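Local coordinates for protein citrate lyase, subunit 1 (Methanosaeta concilii, PDB 6HXI) that probably makes acetyl-CoA and oxaloacetate from citrate and coenzyme A at the cost of ATP, as one subunit of an ATP citrate lyase, at residues V58-L63 and S104-E109; N13-Y18 and T184-F189; S191-A196 and K229-L234; A161-S166 and L178-I183; G281-Y286 and A300-Y305. All coordinates share one frame; numbering follows the deposited sequence.

Interaction 1: V58-L63 and S104-E109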
# COMPACT_ATOMS: atom_id res chain seq x y z
N VAL C 58 37.38 -3.32 -71.73
CA VAL C 58 37.90 -3.58 -70.39
C VAL C 58 38.97 -2.52 -70.08
O VAL C 58 39.87 -2.28 -70.88
CB VAL C 58 38.30 -5.07 -70.13
CG1 VAL C 58 39.26 -5.62 -71.18
CG2 VAL C 58 38.83 -5.29 -68.71
N LYS C 59 38.78 -1.82 -68.95
CA LYS C 59 39.62 -0.71 -68.51
C LYS C 59 39.77 -0.67 -66.97
O LYS C 59 38.83 -1.08 -66.27
CB LYS C 59 39.06 0.63 -69.04
CG LYS C 59 37.58 0.89 -68.72
CD LYS C 59 37.01 2.04 -69.54
CE LYS C 59 35.52 1.95 -69.64
NZ LYS C 59 34.92 3.22 -70.15
N PRO C 60 40.91 -0.16 -66.42
CA PRO C 60 41.03 -0.10 -64.95
C PRO C 60 40.09 0.93 -64.30
O PRO C 60 39.96 2.05 -64.80
CB PRO C 60 42.51 0.24 -64.72
CG PRO C 60 42.95 0.91 -65.96
CD PRO C 60 42.11 0.39 -67.09
N ASP C 61 39.41 0.52 -63.21
CA ASP C 61 38.46 1.33 -62.46
C ASP C 61 39.00 1.66 -61.07
O ASP C 61 38.45 1.22 -60.06
CB ASP C 61 37.09 0.62 -62.40
CG ASP C 61 35.89 1.52 -62.15
OD1 ASP C 61 36.10 2.75 -61.98
OD2 ASP C 61 34.76 1.01 -62.13
N GLN C 62 40.10 2.43 -61.02
CA GLN C 62 40.74 2.80 -59.76
C GLN C 62 40.85 4.32 -59.57
O GLN C 62 41.76 4.82 -58.88
CB GLN C 62 42.10 2.08 -59.62
CG GLN C 62 41.97 0.67 -59.08
CD GLN C 62 43.26 -0.09 -59.15
OE1 GLN C 62 43.68 -0.55 -60.21
NE2 GLN C 62 43.92 -0.26 -58.01
N LEU C 63 39.87 5.05 -60.14
CA LEU C 63 39.70 6.52 -60.07
C LEU C 63 40.83 7.26 -60.82
O LEU C 63 41.67 7.93 -60.20
CB LEU C 63 39.51 7.03 -58.61
CG LEU C 63 38.54 6.22 -57.70
CD1 LEU C 63 38.71 6.60 -56.25
CD2 LEU C 63 37.11 6.44 -58.10
N SER C 104 44.39 -3.21 -59.69
CA SER C 104 43.62 -4.27 -59.01
C SER C 104 42.14 -4.36 -59.39
O SER C 104 41.54 -5.42 -59.21
CB SER C 104 43.77 -4.16 -57.50
OG SER C 104 45.11 -4.35 -57.09
N TYR C 105 41.54 -3.26 -59.89
CA TYR C 105 40.12 -3.22 -60.26
C TYR C 105 39.91 -2.83 -61.71
O TYR C 105 40.49 -1.84 -62.17
CB TYR C 105 39.30 -2.36 -59.29
CG TYR C 105 39.28 -2.92 -57.88
CD1 TYR C 105 38.33 -3.85 -57.50
CD2 TYR C 105 40.23 -2.52 -56.94
CE1 TYR C 105 38.32 -4.39 -56.21
CE2 TYR C 105 40.24 -3.06 -55.65
CZ TYR C 105 39.28 -3.99 -55.29
OH TYR C 105 39.26 -4.50 -54.01
N PHE C 106 39.12 -3.64 -62.44
CA PHE C 106 38.85 -3.46 -63.87
C PHE C 106 37.37 -3.58 -64.20
O PHE C 106 36.69 -4.49 -63.72
CB PHE C 106 39.64 -4.49 -64.72
CG PHE C 106 41.14 -4.43 -64.55
CD1 PHE C 106 41.78 -5.15 -63.55
CD2 PHE C 106 41.91 -3.64 -65.40
CE1 PHE C 106 43.16 -5.07 -63.38
CE2 PHE C 106 43.30 -3.56 -65.23
CZ PHE C 106 43.91 -4.28 -64.23
N LEU C 107 36.88 -2.67 -65.05
CA LEU C 107 35.49 -2.70 -65.47
C LEU C 107 35.35 -3.36 -66.84
O LEU C 107 36.09 -3.02 -67.77
CB LEU C 107 34.89 -1.28 -65.45
CG LEU C 107 33.49 -1.08 -66.09
CD1 LEU C 107 32.37 -1.69 -65.24
CD2 LEU C 107 33.23 0.38 -66.37
N ILE C 108 34.38 -4.29 -66.96
CA ILE C 108 34.03 -4.94 -68.23
C ILE C 108 32.61 -4.52 -68.62
O ILE C 108 31.68 -4.61 -67.82
CB ILE C 108 34.27 -6.48 -68.32
CG1 ILE C 108 35.59 -6.90 -67.64
CG2 ILE C 108 34.25 -6.94 -69.81
CD1 ILE C 108 35.69 -8.36 -67.31
N GLU C 109 32.49 -4.02 -69.84
CA GLU C 109 31.21 -3.57 -70.38
C GLU C 109 31.10 -3.79 -71.91
O GLU C 109 32.14 -3.91 -72.57
CB GLU C 109 30.96 -2.11 -70.00
CG GLU C 109 31.88 -1.10 -70.65
CD GLU C 109 31.57 0.35 -70.35
OE1 GLU C 109 30.50 0.63 -69.76
OE2 GLU C 109 32.40 1.22 -70.71
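Lys59 and Glu109 both hold CG in the crowded position between the backbone N and the carbonyl carbon (chi1 53° and 68°). Both chains then run extended and cross obliquely, so their charged ends meet. The backbones beneath them are neighbouring antiparallel strands, 56-60 and 106-110, in the small sheet of the ATP-grasp domain. Lys59 and Leu107 form the hydrogen-bonded pair. The bond from Leu107 N to Lys59 O is 2.8 Å and nearly follows the C=O axis. The return bond from Lys59 N to Leu107 O is longer, 3.2 Å, and lies in the carbonyl plane. Val58-Ile108 and Pro60-Phe106 are the flanking non-hydrogen-bonded pairs. Their side chains share one face of the sheet, where helix 79-89 packs. There Val58 CG2 lies beside Ile108 CG1 at 3.8 Å. On the other face, Lys59 NZ makes a salt bridge to Glu109 OE2 at 3.3 Å, its hydrogen bond weak. Stronger partners are Glu8 for Lys59 and Lys12 for Glu109; Lys59 also bridges Asp214. Past the strand end, Asp61 N bonds Tyr105 O at 2.8 Å, and the Asp61 carboxylate accepts the backbone N-H groups of Glu8 and Tyr9. The extended Gln62 side chain reaches across to the partner segment. Gln62 OE1 takes the N-H of Ser104 at 2.8 Å, with the donor above the amide plane, and that of Tyr105 weakly at 3.5 Å.

Interaction 2: N13-Y18 and T184-F189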
# COMPACT_ATOMS: atom_id res chain seq x y z
N ASN C 13 26.06 1.76 -62.77
CA ASN C 13 25.05 0.87 -62.19
C ASN C 13 23.93 1.70 -61.59
O ASN C 13 22.76 1.36 -61.80
CB ASN C 13 25.65 -0.06 -61.14
CG ASN C 13 25.24 -1.50 -61.32
OD1 ASN C 13 24.05 -1.84 -61.44
ND2 ASN C 13 26.22 -2.39 -61.35
N LEU C 14 24.28 2.83 -60.89
CA LEU C 14 23.33 3.79 -60.32
C LEU C 14 22.52 4.41 -61.47
O LEU C 14 21.29 4.45 -61.41
CB LEU C 14 24.02 4.90 -59.49
CG LEU C 14 24.51 4.53 -58.07
CD1 LEU C 14 25.40 5.62 -57.48
CD2 LEU C 14 23.34 4.27 -57.15
N LEU C 15 23.21 4.85 -62.54
CA LEU C 15 22.58 5.44 -63.71
C LEU C 15 21.64 4.44 -64.39
O LEU C 15 20.53 4.81 -64.76
CB LEU C 15 23.62 5.97 -64.72
CG LEU C 15 23.03 6.93 -65.74
CD1 LEU C 15 22.87 8.29 -65.15
CD2 LEU C 15 23.87 7.00 -66.99
N ALA C 16 22.07 3.18 -64.53
CA ALA C 16 21.28 2.11 -65.14
C ALA C 16 20.03 1.81 -64.32
O ALA C 16 18.96 1.67 -64.90
CB ALA C 16 22.12 0.86 -65.29
N ARG C 17 20.16 1.81 -62.98
CA ARG C 17 19.06 1.54 -62.06
C ARG C 17 18.08 2.70 -61.89
O ARG C 17 16.88 2.48 -62.02
CB ARG C 17 19.60 1.09 -60.69
CG ARG C 17 18.60 0.29 -59.85
CD ARG C 17 19.25 -0.85 -59.09
NE ARG C 17 19.62 -0.47 -57.72
CZ ARG C 17 20.83 -0.07 -57.36
NH1 ARG C 17 21.81 0.03 -58.25
NH2 ARG C 17 21.07 0.25 -56.09
N TYR C 18 18.57 3.90 -61.56
CA TYR C 18 17.69 5.00 -61.18
C TYR C 18 17.40 6.07 -62.28
O TYR C 18 16.35 6.72 -62.20
CB TYR C 18 18.19 5.64 -59.86
CG TYR C 18 18.21 4.61 -58.76
CD1 TYR C 18 17.03 4.11 -58.23
CD2 TYR C 18 19.41 4.01 -58.37
CE1 TYR C 18 17.04 3.08 -57.28
CE2 TYR C 18 19.42 2.98 -57.43
CZ TYR C 18 18.23 2.52 -56.89
OH TYR C 18 18.22 1.50 -55.96
N THR C 184 18.18 16.91 -68.11
CA THR C 184 17.14 17.29 -67.14
C THR C 184 16.97 16.13 -66.15
O THR C 184 16.88 16.37 -64.94
CB THR C 184 15.83 17.71 -67.85
OG1 THR C 184 16.07 18.95 -68.54
CG2 THR C 184 14.65 17.91 -66.90
N ALA C 185 16.95 14.88 -66.67
CA ALA C 185 16.85 13.64 -65.91
C ALA C 185 18.13 13.42 -65.08
O ALA C 185 18.04 13.01 -63.92
CB ALA C 185 16.65 12.47 -66.86
N LEU C 186 19.30 13.72 -65.68
CA LEU C 186 20.61 13.59 -65.04
C LEU C 186 20.72 14.50 -63.83
O LEU C 186 21.28 14.07 -62.82
CB LEU C 186 21.75 13.84 -66.02
CG LEU C 186 23.13 13.34 -65.58
CD1 LEU C 186 23.25 11.84 -65.75
CD2 LEU C 186 24.23 14.03 -66.36
N TRP C 187 20.16 15.73 -63.91
CA TRP C 187 20.12 16.67 -62.79
C TRP C 187 19.25 16.11 -61.65
O TRP C 187 19.64 16.21 -60.49
CB TRP C 187 19.59 18.06 -63.20
CG TRP C 187 19.55 18.99 -62.02
CD1 TRP C 187 20.60 19.63 -61.44
CD2 TRP C 187 18.41 19.26 -61.19
NE1 TRP C 187 20.19 20.31 -60.32
CE2 TRP C 187 18.85 20.08 -60.13
CE3 TRP C 187 17.07 18.85 -61.22
CZ2 TRP C 187 17.98 20.56 -59.15
CZ3 TRP C 187 16.20 19.33 -60.26
CH2 TRP C 187 16.66 20.17 -59.23
N ARG C 188 18.09 15.52 -61.99
CA ARG C 188 17.17 14.93 -61.02
C ARG C 188 17.86 13.75 -60.33
O ARG C 188 17.79 13.63 -59.11
CB ARG C 188 15.87 14.49 -61.72
CG ARG C 188 15.08 15.65 -62.32
CD ARG C 188 13.65 15.22 -62.63
NE ARG C 188 13.01 16.06 -63.63
CZ ARG C 188 12.37 17.20 -63.37
NH1 ARG C 188 12.31 17.68 -62.13
NH2 ARG C 188 11.81 17.90 -64.36
N PHE C 189 18.58 12.95 -61.12
CA PHE C 189 19.38 11.84 -60.65
C PHE C 189 20.50 12.34 -59.71
O PHE C 189 20.70 11.77 -58.65
CB PHE C 189 19.95 11.08 -61.86
CG PHE C 189 20.98 10.02 -61.58
CD1 PHE C 189 20.61 8.79 -61.04
CD2 PHE C 189 22.33 10.23 -61.90
CE1 PHE C 189 21.57 7.80 -60.79
CE2 PHE C 189 23.28 9.24 -61.64
CZ PHE C 189 22.90 8.03 -61.08
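The Phe189 ring is the centre of this contact between helix 8-18 and helix 173-192. Leu15 CD1 sits over one face of the ring, 4.0 Å from its centroid and 24° off the normal, as a CH-pi contact. Leu14 CB meets the ring edge in plane, 3.7 Å from Phe189 CZ. Tyr18 CB also lies near the ring plane, 4.1 Å from Phe189 CE1. Leu15 CD1 also reaches Leu186 CD1 at 3.6 Å, so one branch of Leu15 touches both residues of the second helix. No hydrogen bond crosses; the contact is apolar packing.

Phe189 holds CG anti to its backbone N (chi1 171°), which sends the ring across to the first helix. Leu15 and Leu186 have the same anti choice and cross at about a right angle. The short helix segments cross at 108°, with axes 11.3 Å apart. The ring spans this gap and rests on the Leu14-Leu15 backbone, with Phe189 CE1 3.4 Å from Leu14 O. Farther out, Phe195 meets the Phe189 ring and also touches Leu14. Leu186 packs on Val120, Ile122 and Ile200. The contact joins the N-terminal helix to helix 173-192 beside strands 118-125 and 195-206 of the six-stranded sheet.

Interaction 3: S191-A196 and K229-L234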
# COMPACT_ATOMS: atom_id res chain seq x y z
N SER C 191 20.55 15.25 -58.00
CA SER C 191 19.83 15.86 -56.88
C SER C 191 19.22 14.89 -55.89
O SER C 191 19.22 15.18 -54.69
CB SER C 191 18.75 16.80 -57.41
OG SER C 191 19.31 18.09 -57.57
N ASP C 192 18.65 13.78 -56.37
CA ASP C 192 17.99 12.81 -55.51
C ASP C 192 18.90 11.69 -55.01
O ASP C 192 18.55 11.06 -54.00
CB ASP C 192 16.75 12.23 -56.20
CG ASP C 192 15.68 13.23 -56.63
OD1 ASP C 192 15.65 14.35 -56.05
OD2 ASP C 192 14.86 12.88 -57.51
N THR C 193 20.06 11.45 -55.68
CA THR C 193 20.97 10.37 -55.31
C THR C 193 22.23 10.85 -54.52
O THR C 193 23.11 10.04 -54.23
CB THR C 193 21.30 9.51 -56.54
OG1 THR C 193 20.15 9.48 -57.37
CG2 THR C 193 21.68 8.07 -56.19
N GLY C 194 22.26 12.12 -54.13
CA GLY C 194 23.32 12.67 -53.28
C GLY C 194 24.71 12.77 -53.87
O GLY C 194 25.70 12.56 -53.17
N PHE C 195 24.78 13.13 -55.15
CA PHE C 195 26.03 13.32 -55.86
C PHE C 195 26.58 14.69 -55.56
O PHE C 195 25.82 15.63 -55.32
CB PHE C 195 25.83 13.19 -57.38
CG PHE C 195 25.74 11.77 -57.88
CD1 PHE C 195 24.51 11.11 -57.92
CD2 PHE C 195 26.87 11.10 -58.33
CE1 PHE C 195 24.43 9.80 -58.39
CE2 PHE C 195 26.78 9.78 -58.77
CZ PHE C 195 25.56 9.14 -58.81
N ALA C 196 27.90 14.80 -55.57
CA ALA C 196 28.60 16.06 -55.37
C ALA C 196 29.25 16.45 -56.73
O ALA C 196 29.60 17.61 -56.95
CB ALA C 196 29.67 15.89 -54.30
N LYS C 229 18.83 2.87 -49.76
CA LYS C 229 18.36 1.98 -50.83
C LYS C 229 19.11 2.20 -52.15
O LYS C 229 19.45 1.21 -52.81
CB LYS C 229 16.83 2.05 -51.01
CG LYS C 229 16.24 3.44 -51.16
CD LYS C 229 14.77 3.38 -51.60
CE LYS C 229 14.27 4.72 -52.08
NZ LYS C 229 13.03 4.60 -52.89
N ARG C 230 19.39 3.46 -52.54
CA ARG C 230 20.09 3.73 -53.80
C ARG C 230 21.57 3.34 -53.74
O ARG C 230 22.08 2.79 -54.71
CB ARG C 230 19.88 5.18 -54.27
CG ARG C 230 18.44 5.46 -54.68
CD ARG C 230 18.27 6.82 -55.35
NE ARG C 230 16.92 7.00 -55.90
CZ ARG C 230 16.59 7.92 -56.80
NH1 ARG C 230 17.51 8.75 -57.28
NH2 ARG C 230 15.35 7.99 -57.25
N TRP C 231 22.25 3.54 -52.60
CA TRP C 231 23.67 3.21 -52.43
C TRP C 231 23.91 1.77 -51.93
O TRP C 231 25.07 1.41 -51.66
CB TRP C 231 24.35 4.19 -51.45
CG TRP C 231 24.40 5.64 -51.83
CD1 TRP C 231 23.78 6.24 -52.89
CD2 TRP C 231 25.11 6.67 -51.14
NE1 TRP C 231 24.06 7.59 -52.89
CE2 TRP C 231 24.88 7.88 -51.83
CE3 TRP C 231 25.95 6.69 -50.01
CZ2 TRP C 231 25.43 9.10 -51.42
CZ3 TRP C 231 26.49 7.90 -49.61
CH2 TRP C 231 26.22 9.09 -50.30
N SER C 232 22.83 0.95 -51.81
CA SER C 232 22.86 -0.43 -51.29
C SER C 232 23.97 -1.33 -51.84
O SER C 232 24.64 -2.02 -51.06
CB SER C 232 21.51 -1.10 -51.48
OG SER C 232 21.19 -1.20 -52.86
N GLU C 233 24.17 -1.30 -53.17
CA GLU C 233 25.14 -2.11 -53.91
C GLU C 233 26.55 -1.50 -54.02
O GLU C 233 27.38 -2.07 -54.74
CB GLU C 233 24.58 -2.45 -55.31
CG GLU C 233 23.71 -3.69 -55.35
CD GLU C 233 22.21 -3.44 -55.42
OE1 GLU C 233 21.74 -2.97 -56.48
OE2 GLU C 233 21.50 -3.78 -54.44
N LEU C 234 26.84 -0.38 -53.35
CA LEU C 234 28.19 0.18 -53.50
C LEU C 234 28.95 0.42 -52.18
O LEU C 234 28.35 0.55 -51.11
CB LEU C 234 28.18 1.47 -54.36
CG LEU C 234 27.78 2.80 -53.69
CD1 LEU C 234 29.00 3.66 -53.43
CD2 LEU C 234 26.84 3.57 -54.57
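Arg230 and Trp231 both bond to Thr193, one to its side chain and one to its carbonyl, just where helix 173-192 ends. Arg230 puts CG anti to its carbonyl carbon (chi1 -68°) and runs extended from CG to NE, crossing the Thr193 side chain at about a right angle. Arg230 NH1 donates to Thr193 OG1 at 2.7 Å, with the oxygen in the guanidinium plane. The bond is bent, 138° at the hydrogen. Thr193 chi1 is -34°, away from the usual staggered value, with OG1 beside the backbone N and turned to Arg230 NH1 and to Phe189 O, which it also bonds. The Thr193 CG2 methyl lies 3.7 Å from Arg230 CD.

Trp231 has a similar first torsion. Trp231 NE1 donates to Thr193 O at 2.9 Å. The oxygen lies in the indole plane, and NE1 in the carbonyl plane. Gly194 follows with positive phi, close against the indole edge.

The chemistry is that of a helix end gripped from the loop between strand 209-220 and helix 246-256. The buried indole N-H and the Thr193 carbonyl satisfy each other. The Arg230 charge, with Tyr22 as a further partner and Asp192 nearby, probably helps balance the negative end of the helix dipole.

Interaction 4: A161-S166 and L178-I183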
# COMPACT_ATOMS: atom_id res chain seq x y z
N ALA C 161 11.96 25.38 -63.38
CA ALA C 161 11.99 26.83 -63.55
C ALA C 161 12.84 27.24 -64.77
O ALA C 161 12.93 28.44 -65.07
CB ALA C 161 12.53 27.48 -62.28
N LEU C 162 13.46 26.26 -65.48
CA LEU C 162 14.34 26.51 -66.62
C LEU C 162 13.94 25.86 -67.94
O LEU C 162 13.57 24.69 -67.97
CB LEU C 162 15.79 26.06 -66.29
CG LEU C 162 16.48 26.66 -65.08
CD1 LEU C 162 17.63 25.80 -64.66
CD2 LEU C 162 16.94 28.08 -65.36
N ASP C 163 14.12 26.61 -69.04
CA ASP C 163 13.93 26.10 -70.39
C ASP C 163 15.32 25.65 -70.83
O ASP C 163 16.12 26.46 -71.32
CB ASP C 163 13.36 27.17 -71.33
CG ASP C 163 13.40 26.79 -72.80
OD1 ASP C 163 12.71 25.82 -73.19
OD2 ASP C 163 14.15 27.44 -73.56
N VAL C 164 15.64 24.36 -70.58
CA VAL C 164 16.93 23.72 -70.91
C VAL C 164 17.14 23.71 -72.43
O VAL C 164 18.28 23.82 -72.88
CB VAL C 164 17.10 22.32 -70.24
CG1 VAL C 164 18.43 21.68 -70.62
CG2 VAL C 164 16.98 22.40 -68.72
N GLY C 165 16.03 23.65 -73.18
CA GLY C 165 15.98 23.70 -74.64
C GLY C 165 17.02 24.62 -75.25
O GLY C 165 17.75 24.19 -76.13
N SER C 166 17.12 25.87 -74.73
CA SER C 166 18.12 26.86 -75.14
C SER C 166 19.54 26.38 -74.73
O SER C 166 20.09 26.70 -73.67
CB SER C 166 17.78 28.23 -74.57
OG SER C 166 16.45 28.58 -74.93
N LEU C 178 16.20 15.27 -77.13
CA LEU C 178 16.68 14.06 -76.45
C LEU C 178 17.76 14.37 -75.44
O LEU C 178 17.79 13.74 -74.39
CB LEU C 178 17.17 12.99 -77.45
CG LEU C 178 16.11 12.23 -78.24
CD1 LEU C 178 16.69 11.70 -79.54
CD2 LEU C 178 15.50 11.10 -77.42
N VAL C 179 18.65 15.34 -75.75
CA VAL C 179 19.73 15.78 -74.85
C VAL C 179 19.14 16.64 -73.72
O VAL C 179 19.55 16.49 -72.58
CB VAL C 179 20.93 16.46 -75.59
CG1 VAL C 179 22.05 16.78 -74.61
CG2 VAL C 179 21.47 15.59 -76.71
N GLU C 180 18.17 17.54 -74.06
CA GLU C 180 17.45 18.41 -73.12
C GLU C 180 16.80 17.53 -72.04
O GLU C 180 17.01 17.78 -70.86
CB GLU C 180 16.38 19.22 -73.88
CG GLU C 180 15.36 19.96 -73.02
CD GLU C 180 14.23 20.62 -73.79
OE1 GLU C 180 13.74 20.03 -74.77
OE2 GLU C 180 13.81 21.73 -73.38
N GLU C 181 16.10 16.46 -72.46
CA GLU C 181 15.43 15.49 -71.61
C GLU C 181 16.43 14.66 -70.79
O GLU C 181 16.18 14.40 -69.61
CB GLU C 181 14.49 14.59 -72.43
CG GLU C 181 13.10 15.17 -72.60
CD GLU C 181 12.43 15.02 -73.97
OE1 GLU C 181 12.28 13.87 -74.45
OE2 GLU C 181 12.01 16.06 -74.53
N PHE C 182 17.57 14.27 -71.43
CA PHE C 182 18.60 13.47 -70.77
C PHE C 182 19.32 14.23 -69.66
O PHE C 182 19.54 13.66 -68.57
CB PHE C 182 19.59 12.87 -71.79
CG PHE C 182 20.84 12.29 -71.17
CD1 PHE C 182 20.79 11.13 -70.41
CD2 PHE C 182 22.06 12.95 -71.27
CE1 PHE C 182 21.93 10.62 -69.79
CE2 PHE C 182 23.21 12.45 -70.65
CZ PHE C 182 23.13 11.28 -69.92
N ILE C 183 19.71 15.50 -69.92
CA ILE C 183 20.45 16.30 -68.92
C ILE C 183 19.51 16.79 -67.80
O ILE C 183 19.96 16.98 -66.67
CB ILE C 183 21.34 17.41 -69.54
CG1 ILE C 183 20.52 18.62 -70.06
CG2 ILE C 183 22.26 16.82 -70.65
CD1 ILE C 183 21.41 19.83 -70.48
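Val164 and Ile183 form the tight side of this contact. The loop that follows strand 149-154 here folds back on helix 173-192. Val164 holds CG1 anti to its backbone N (chi1 179°). Ile183 carries CG1 in the crowded position between N and the carbonyl carbon (chi1 75°) and then runs on with CD1 extended. The two chains cross obliquely, and Val164 CG1 touches Ile183 CD1 at 3.5 Å. Both residues rest on Ile151 of strand 149-154, and Ile183 reaches Ile131, so this half belongs to the packing between helix and sheet in the ATP-grasp domain.

The other side is looser and more open to solvent. Glu180 sends CG anti to its backbone N (chi1 168°) and stays extended, which carries its carboxylate past Val164 to the loop backbone. The aliphatic part still packs, with Glu180 CG 4.0 Å from Val164 CB. Beyond it, Glu180 OE2 comes to 2.9 Å from Gly165 N. Exposed Asp163 is nearby, with OD1 4.2 Å from Glu180 OE2. Asp163 OD2 accepts a hydrogen bond from Ser166 OG at 2.9 Å, within the loop.

Two carboxylates this close would repel if both are charged. Their proximity may raise the proton affinity of one of them. Lys167 also packs on Glu180 and may ease its charge, while the Ser166 hydroxyl probably does so for Asp163.

Interaction 5: G281-Y286 and A300-Y305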
# COMPACT_ATOMS: atom_id res chain seq x y z
N GLY C 281 40.10 22.15 -37.23
CA GLY C 281 40.94 23.34 -37.39
C GLY C 281 42.34 23.17 -36.85
O GLY C 281 43.31 23.36 -37.59
N ALA C 282 42.46 22.79 -35.56
CA ALA C 282 43.73 22.60 -34.86
C ALA C 282 44.61 21.47 -35.41
O ALA C 282 45.84 21.63 -35.42
CB ALA C 282 43.47 22.37 -33.39
N SER C 283 44.01 20.34 -35.88
CA SER C 283 44.78 19.20 -36.40
C SER C 283 45.55 19.54 -37.66
O SER C 283 46.67 19.07 -37.87
CB SER C 283 43.88 17.99 -36.61
OG SER C 283 42.77 18.32 -37.42
N VAL C 284 44.94 20.39 -38.50
CA VAL C 284 45.48 20.92 -39.75
C VAL C 284 46.66 21.81 -39.38
O VAL C 284 47.72 21.67 -39.98
CB VAL C 284 44.36 21.67 -40.54
CG1 VAL C 284 44.93 22.49 -41.68
CG2 VAL C 284 43.31 20.70 -41.06
N ILE C 285 46.49 22.66 -38.35
CA ILE C 285 47.54 23.58 -37.88
C ILE C 285 48.74 22.82 -37.33
O ILE C 285 49.88 23.21 -37.62
CB ILE C 285 47.01 24.68 -36.91
CG1 ILE C 285 45.95 25.55 -37.62
CG2 ILE C 285 48.18 25.55 -36.36
CD1 ILE C 285 45.11 26.41 -36.72
N TYR C 286 48.50 21.72 -36.57
CA TYR C 286 49.60 20.89 -36.04
C TYR C 286 50.36 20.23 -37.17
O TYR C 286 51.58 20.19 -37.12
CB TYR C 286 49.10 19.85 -35.04
CG TYR C 286 48.93 20.35 -33.63
CD1 TYR C 286 47.78 21.02 -33.24
CD2 TYR C 286 49.89 20.09 -32.66
CE1 TYR C 286 47.59 21.44 -31.93
CE2 TYR C 286 49.71 20.50 -31.34
CZ TYR C 286 48.55 21.17 -30.98
OH TYR C 286 48.34 21.57 -29.68
N ALA C 300 53.42 10.28 -39.44
CA ALA C 300 52.84 8.96 -39.53
C ALA C 300 51.34 8.91 -39.82
O ALA C 300 50.84 7.90 -40.35
CB ALA C 300 53.14 8.18 -38.28
N ASN C 301 50.60 9.98 -39.46
CA ASN C 301 49.16 10.03 -39.67
C ASN C 301 48.58 11.43 -39.59
O ASN C 301 49.23 12.36 -39.09
CB ASN C 301 48.46 9.17 -38.60
CG ASN C 301 48.43 9.83 -37.23
OD1 ASN C 301 49.46 10.10 -36.61
ND2 ASN C 301 47.25 10.15 -36.75
N TYR C 302 47.32 11.57 -40.06
CA TYR C 302 46.49 12.76 -39.91
C TYR C 302 45.23 12.24 -39.24
O TYR C 302 44.50 11.45 -39.82
CB TYR C 302 46.15 13.52 -41.23
CG TYR C 302 45.08 14.55 -40.97
CD1 TYR C 302 45.39 15.76 -40.35
CD2 TYR C 302 43.73 14.25 -41.17
CE1 TYR C 302 44.40 16.65 -39.94
CE2 TYR C 302 42.73 15.13 -40.75
CZ TYR C 302 43.07 16.34 -40.17
OH TYR C 302 42.08 17.23 -39.80
N GLY C 303 45.03 12.67 -38.01
CA GLY C 303 43.89 12.29 -37.20
C GLY C 303 43.20 13.50 -36.60
O GLY C 303 43.77 14.60 -36.54
N GLU C 304 41.97 13.27 -36.10
CA GLU C 304 41.10 14.30 -35.56
C GLU C 304 39.96 13.64 -34.76
O GLU C 304 39.38 12.66 -35.21
CB GLU C 304 40.51 15.08 -36.75
CG GLU C 304 39.74 16.33 -36.43
CD GLU C 304 38.24 16.13 -36.35
OE1 GLU C 304 37.59 15.99 -37.41
OE2 GLU C 304 37.71 16.12 -35.22
N TYR C 305 39.66 14.20 -33.60
CA TYR C 305 38.53 13.85 -32.74
C TYR C 305 37.97 15.17 -32.21
O TYR C 305 38.73 16.07 -31.86
CB TYR C 305 38.90 12.86 -31.61
CG TYR C 305 39.65 13.47 -30.46
CD1 TYR C 305 41.04 13.60 -30.50
CD2 TYR C 305 38.99 13.90 -29.31
CE1 TYR C 305 41.74 14.17 -29.43
CE2 TYR C 305 39.67 14.48 -28.25
CZ TYR C 305 41.05 14.61 -28.31
OH TYR C 305 41.72 15.18 -27.27
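Tyr302 reaches out from strand 301-306 and lays its hydroxyl end against the first turn of helix 280-292. Its CG is anti to the backbone N (chi1 169°), which swings the ring toward the helix. Ser283 faces the strand with OG in the crowded position between N and the carbonyl carbon (chi1 53°). Tyr302 OH donates to Ser283 OG at 2.7 Å, and the serine oxygen approaches the ring obliquely. Ser283 CB lies 3.6 Å from Tyr302 CE1 and 3.4 Å from Gly303 O, so the serine packs on ring and strand backbone together. The single proton of Ser283 OG is shared between, or goes to one of, the carbonyls of Gly279 and Gly280 at the start of its own helix. Val284 crosses the tyrosine obliquely, its CG2 3.9 Å from Tyr302 OH. Helix and strand segments run nearly antiparallel, at 156°, with axes 8.2 Å apart.

Glu304 points toward the helix as well, then bends at chi2. Its carboxylate bonds Ser306 and Ser261. The Tyr302 hydroxyl also accepts the backbone N-H of Gly274 of the neighbouring succinyl-CoA ligase-type alpha subunit, whose Phe273 meets the ring edge-to-face.

The Glu304 side chain is about 5 Å from bound citrate and about 7 Å from coenzyme A. This places the contact beside the ligand site of the citrate-binding domain, of the succinyl-CoA synthetase clan, at a subunit interface.

Overall arrangement
From the N terminus, helix 8-18 opens the widest loop, which interaction 2 closes on helix 173-192. Interactions 1 and 4 both nest inside it and follow one another in series. Interaction 1 joins two strands of the four-stranded sheet; interaction 4 folds the loop after strand 149-154 onto helix 173-192. Interaction 3 opens after interaction 2 closes and ties the end of that helix to a later loop. Interactions 2, 3 and 4 thus share helix 173-192. Interaction 2 touches interaction 3 through a weak Arg17-Glu233 ion pair, and interaction 4 through Thr184 on Val164. Interaction 5 closes a short loop in the citrate-binding range, on the opposite side of the chain's centre from the other four.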